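Local coordinates for discoidin-2 (Dictyostelium discoideum, PDB 2VM9), which binds galactose and N-acetylgalactosamine as a trimeric lectin and may take part in forming the spore and its coat, at the interface of chains A and B. Coordinates in Å, arbitrary orientation; residue numbers count along the deposited sequence, not the author numbering. Chains: chain A/B, Discoidin-2.

Contact 1: the interface of chains A and B. Residues chain A 212, 215, 217; chain B 208-212, 217.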
loop_
_atom_site.group_PDB
_atom_site.type_symbol
_atom_site.label_atom_id
_atom_site.label_comp_id
_atom_site.label_asym_id
_atom_site.label_seq_id
_atom_site.Cartn_x
_atom_site.Cartn_y
_atom_site.Cartn_z
ATOM N N THR A 212 -27.652 -38.721 -2.033
ATOM C CA THR A 212 -28.624 -38.224 -2.995
ATOM C C THR A 212 -30.034 -38.618 -2.526
ATOM O O THR A 212 -30.202 -39.533 -1.693
ATOM C CB THR A 212 -28.346 -38.740 -4.415
ATOM O OG1 THR A 212 -28.395 -40.185 -4.434
ATOM C CG2 THR A 212 -26.937 -38.185 -4.918
ATOM N N GLY A 215 -31.123 -40.098 -6.295
ATOM C CA GLY A 215 -30.266 -39.607 -7.388
ATOM C C GLY A 215 -30.082 -38.102 -7.491
ATOM O O GLY A 215 -29.131 -37.652 -8.163
ATOM N N MET A 217 -28.831 -34.690 -6.025
ATOM C CA MET A 217 -27.972 -34.062 -4.994
ATOM C C MET A 217 -28.428 -32.629 -4.814
ATOM O O MET A 217 -28.589 -31.906 -5.797
ATOM C CB MET A 217 -26.511 -34.062 -5.437
ATOM C CG MET A 217 -25.539 -33.421 -4.412
ATOM S SD MET A 217 -25.635 -34.247 -2.819
ATOM C CE MET A 217 -24.586 -35.694 -3.120
ATOM N N VAL B 208 -25.004 -27.107 -5.333
ATOM C CA VAL B 208 -25.241 -28.140 -6.333
ATOM C C VAL B 208 -26.692 -28.580 -6.240
ATOM O O VAL B 208 -27.159 -28.937 -5.165
ATOM C CB VAL B 208 -24.325 -29.348 -6.114
ATOM C CG1 VAL B 208 -24.820 -30.543 -6.991
ATOM C CG2 VAL B 208 -22.878 -28.978 -6.407
ATOM N N ASP B 209 -27.404 -28.540 -7.367
ATOM C CA ASP B 209 -28.740 -29.108 -7.427
ATOM C C ASP B 209 -28.710 -29.882 -8.745
ATOM O O ASP B 209 -28.856 -29.300 -9.802
ATOM C CB ASP B 209 -29.798 -27.999 -7.466
ATOM C CG ASP B 209 -31.225 -28.536 -7.412
ATOM O OD1 ASP B 209 -31.422 -29.773 -7.498
ATOM O OD2 ASP B 209 -32.143 -27.704 -7.228
ATOM N N ALA B 210 -28.438 -31.180 -8.668
ATOM C CA ALA B 210 -28.131 -31.978 -9.880
ATOM C C ALA B 210 -28.422 -33.441 -9.667
ATOM O O ALA B 210 -28.225 -33.992 -8.563
ATOM C CB ALA B 210 -26.665 -31.823 -10.284
ATOM N N HIS B 211 -28.820 -34.095 -10.751
ATOM C CA HIS B 211 -29.115 -35.501 -10.684
ATOM C C HIS B 211 -27.893 -36.265 -11.157
ATOM O O HIS B 211 -27.211 -35.857 -12.108
ATOM C CB HIS B 211 -30.323 -35.831 -11.585
ATOM C CG HIS B 211 -31.120 -36.992 -11.083
ATOM N ND1 HIS B 211 -32.148 -36.844 -10.171
ATOM C CD2 HIS B 211 -31.019 -38.322 -11.330
ATOM C CE1 HIS B 211 -32.657 -38.033 -9.890
ATOM N NE2 HIS B 211 -31.987 -38.948 -10.573
ATOM N N THR B 212 -27.594 -37.373 -10.481
ATOM C CA THR B 212 -26.554 -38.259 -10.981
ATOM C C THR B 212 -27.061 -38.952 -12.256
ATOM O O THR B 212 -28.281 -39.005 -12.516
ATOM C CB THR B 212 -26.114 -39.285 -9.926
ATOM O OG1 THR B 212 -27.241 -40.099 -9.528
ATOM C CG2 THR B 212 -25.458 -38.527 -8.685
ATOM N N MET B 217 -21.901 -38.408 -10.773
ATOM C CA MET B 217 -22.088 -36.940 -10.733
ATOM C C MET B 217 -21.036 -36.310 -11.622
ATOM O O MET B 217 -19.856 -36.637 -11.507
ATOM C CB MET B 217 -21.911 -36.412 -9.312
ATOM C CG MET B 217 -22.091 -34.876 -9.179
ATOM S SD MET B 217 -23.709 -34.358 -9.766
ATOM C CE MET B 217 -24.735 -34.744 -8.323
HETATM O O HOH W 1 -26.951 -41.430 -6.750
#
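Strand 216-224 of chain A, with the loop just ahead of it, runs antiparallel against the end of strand 200-211 of chain B in the H-type lectin domains. A:Met217 and B:Ala210 exchange two backbone hydrogen bonds, A:Met217 N to B:Ala210 O at 2.7 Å and B:Ala210 N to A:Met217 O at 3.0 Å. Two residues further along each chain, A:Gly215 O accepts the backbone N of B:Thr212 at 2.8 Å, nearly straight at the hydrogen (168°). The same peptide lies flat over the B:His211 imidazole, with A:Gly215 C 3.6 Å from the ring centroid, so this carbonyl group is both bonded and backed by a ring face. Side chains fill in beside the backbone. With CG anti to the backbone N (chi1 180°) and the chain bent further out, the B:Met217 methyl CE presses on A:Met217 CB at 3.5 Å, a tight fit, while the A:Met217 side chain passes at a slant to that of B:Val208, with CG 3.9 Å from B:Val208 CG1. The two Thr212 side chains point tip to tip through their CG2 methyls at 4.1 Å, and their OG1 hydroxyls share a water, 3.0 Å from A:Thr212 OG1. Neighbouring B:Asp209 is a carbohydrate-binding residue. The patch thus joins sheets of adjacent subunits in the homotrimer and probably steadies the strand that presents this aspartate to sugar.

Contact 2: the interface of chains A and B. Residues chain A 98-100; chain B 7-8, 155.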
loop_
_atom_site.group_PDB
_atom_site.type_symbol
_atom_site.label_atom_id
_atom_site.label_comp_id
_atom_site.label_asym_id
_atom_site.label_seq_id
_atom_site.Cartn_x
_atom_site.Cartn_y
_atom_site.Cartn_z
ATOM N N ASP A 98 9.743 -1.191 -10.774
ATOM C CA ASP A 98 10.248 -2.040 -9.674
ATOM C C ASP A 98 11.285 -1.367 -8.761
ATOM O O ASP A 98 11.765 -1.985 -7.792
ATOM C CB ASP A 98 10.821 -3.357 -10.220
ATOM C CG ASP A 98 11.977 -3.145 -11.194
ATOM O OD1 ASP A 98 12.565 -2.030 -11.264
ATOM O OD2 ASP A 98 12.316 -4.122 -11.907
ATOM N N ASN A 99 11.625 -0.111 -9.064
ATOM C CA ASN A 99 12.652 0.634 -8.302
ATOM C C ASN A 99 14.065 0.023 -8.368
ATOM O O ASN A 99 14.910 0.288 -7.521
ATOM C CB ASN A 99 12.223 0.861 -6.852
ATOM C CG ASN A 99 11.000 1.743 -6.751
ATOM O OD1 ASN A 99 9.957 1.317 -6.260
ATOM N ND2 ASN A 99 11.121 2.979 -7.223
ATOM N N VAL A 100 14.300 -0.777 -9.401
ATOM C CA VAL A 100 15.601 -1.352 -9.670
ATOM C C VAL A 100 15.983 -0.975 -11.111
ATOM O O VAL A 100 17.058 -0.438 -11.356
ATOM C CB VAL A 100 15.568 -2.890 -9.515
ATOM C CG1 VAL A 100 16.903 -3.500 -9.993
ATOM C CG2 VAL A 100 15.220 -3.299 -8.059
ATOM N N SER B 7 18.662 -5.237 -5.152
ATOM C CA SER B 7 17.963 -4.704 -3.991
ATOM C C SER B 7 17.546 -3.313 -4.429
ATOM O O SER B 7 18.030 -2.807 -5.445
ATOM C CB SER B 7 18.852 -4.703 -2.739
ATOM O OG SER B 7 19.970 -3.861 -2.921
ATOM N N VAL B 8 16.642 -2.695 -3.685
ATOM C CA VAL B 8 16.168 -1.350 -4.017
ATOM C C VAL B 8 16.905 -0.340 -3.134
ATOM O O VAL B 8 16.941 -0.517 -1.926
ATOM C CB VAL B 8 14.651 -1.260 -3.721
ATOM C CG1 VAL B 8 14.131 0.197 -3.772
ATOM C CG2 VAL B 8 13.868 -2.189 -4.674
ATOM N N PRO B 155 13.056 -5.902 -3.450
ATOM C CA PRO B 155 12.023 -5.359 -4.346
ATOM C C PRO B 155 10.656 -5.896 -3.982
ATOM O O PRO B 155 10.556 -6.993 -3.387
ATOM C CB PRO B 155 12.395 -5.917 -5.738
ATOM C CG PRO B 155 13.706 -6.443 -5.622
ATOM C CD PRO B 155 14.056 -6.704 -4.169
#
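B:Val8 sets its two methyl branches against the A:Asp98 to A:Val100 loop of the neighbouring subunit, in a contact between F5/8 type C (discoidin) domains, the beta-sandwich half of the protein. It illustrates how a branched side chain can serve two neighbours at once. Its CG1, placed anti to the backbone N (chi1 168°), rests on the A:Asn99 CB methylene at 3.7 Å. The other branch, CG2, turns to A:Val100 and meets that residue's CG2 at 3.8 Å, the two valine side chains meeting at a slant rather than end on. CG2 of B:Val8 also lies 3.8 Å from A:Asp98 O, so the fork of the valine sits over backbone as well as side-chain atoms of the loop.

A:Asn99 touches through its methylene root, while its amide is directed away from B:Val8. On A:Val100 the contact again falls to one branch: CG2, beside the backbone N, faces chain B, and besides B:Val8 it approaches the B:Ser7 carbonyl oxygen at 3.9 Å. B:Pro155 brings its ring to the same methyl more loosely, with CG 4.3 Å from A:Val100 CG2, and adds an apolar flank next to the valine pair.

The shape of the loop is held from within chain A. The backbone N of A:Val100 donates to A:Asp98 OD1 at 2.8 Å, approaching 47° away from the plane of the carboxylate. This bond closes a short turn through A:Asn99, whose backbone has positive phi (63°), and is likely to limit how far the backbone at A:Val100 can swing.

About 53 Å separates the C-alpha centres of contact 1 and contact 2, and they have no residue in common. Contact 1 lies in the lectin-like regions, contact 2 in the beta-sandwich regions, with B:Pro155 of contact 2 at the end of the sandwich region, next to the linker at 156-162. Contact 1 pairs strands, whereas in contact 2 the residues given pack a loop against the N-terminal stretch and B:Pro155 mainly through apolar groups. The same two subunits are therefore joined at both of their halves, which should limit movement of one half against the other and keep the sugar-binding end in register within the homotrimer.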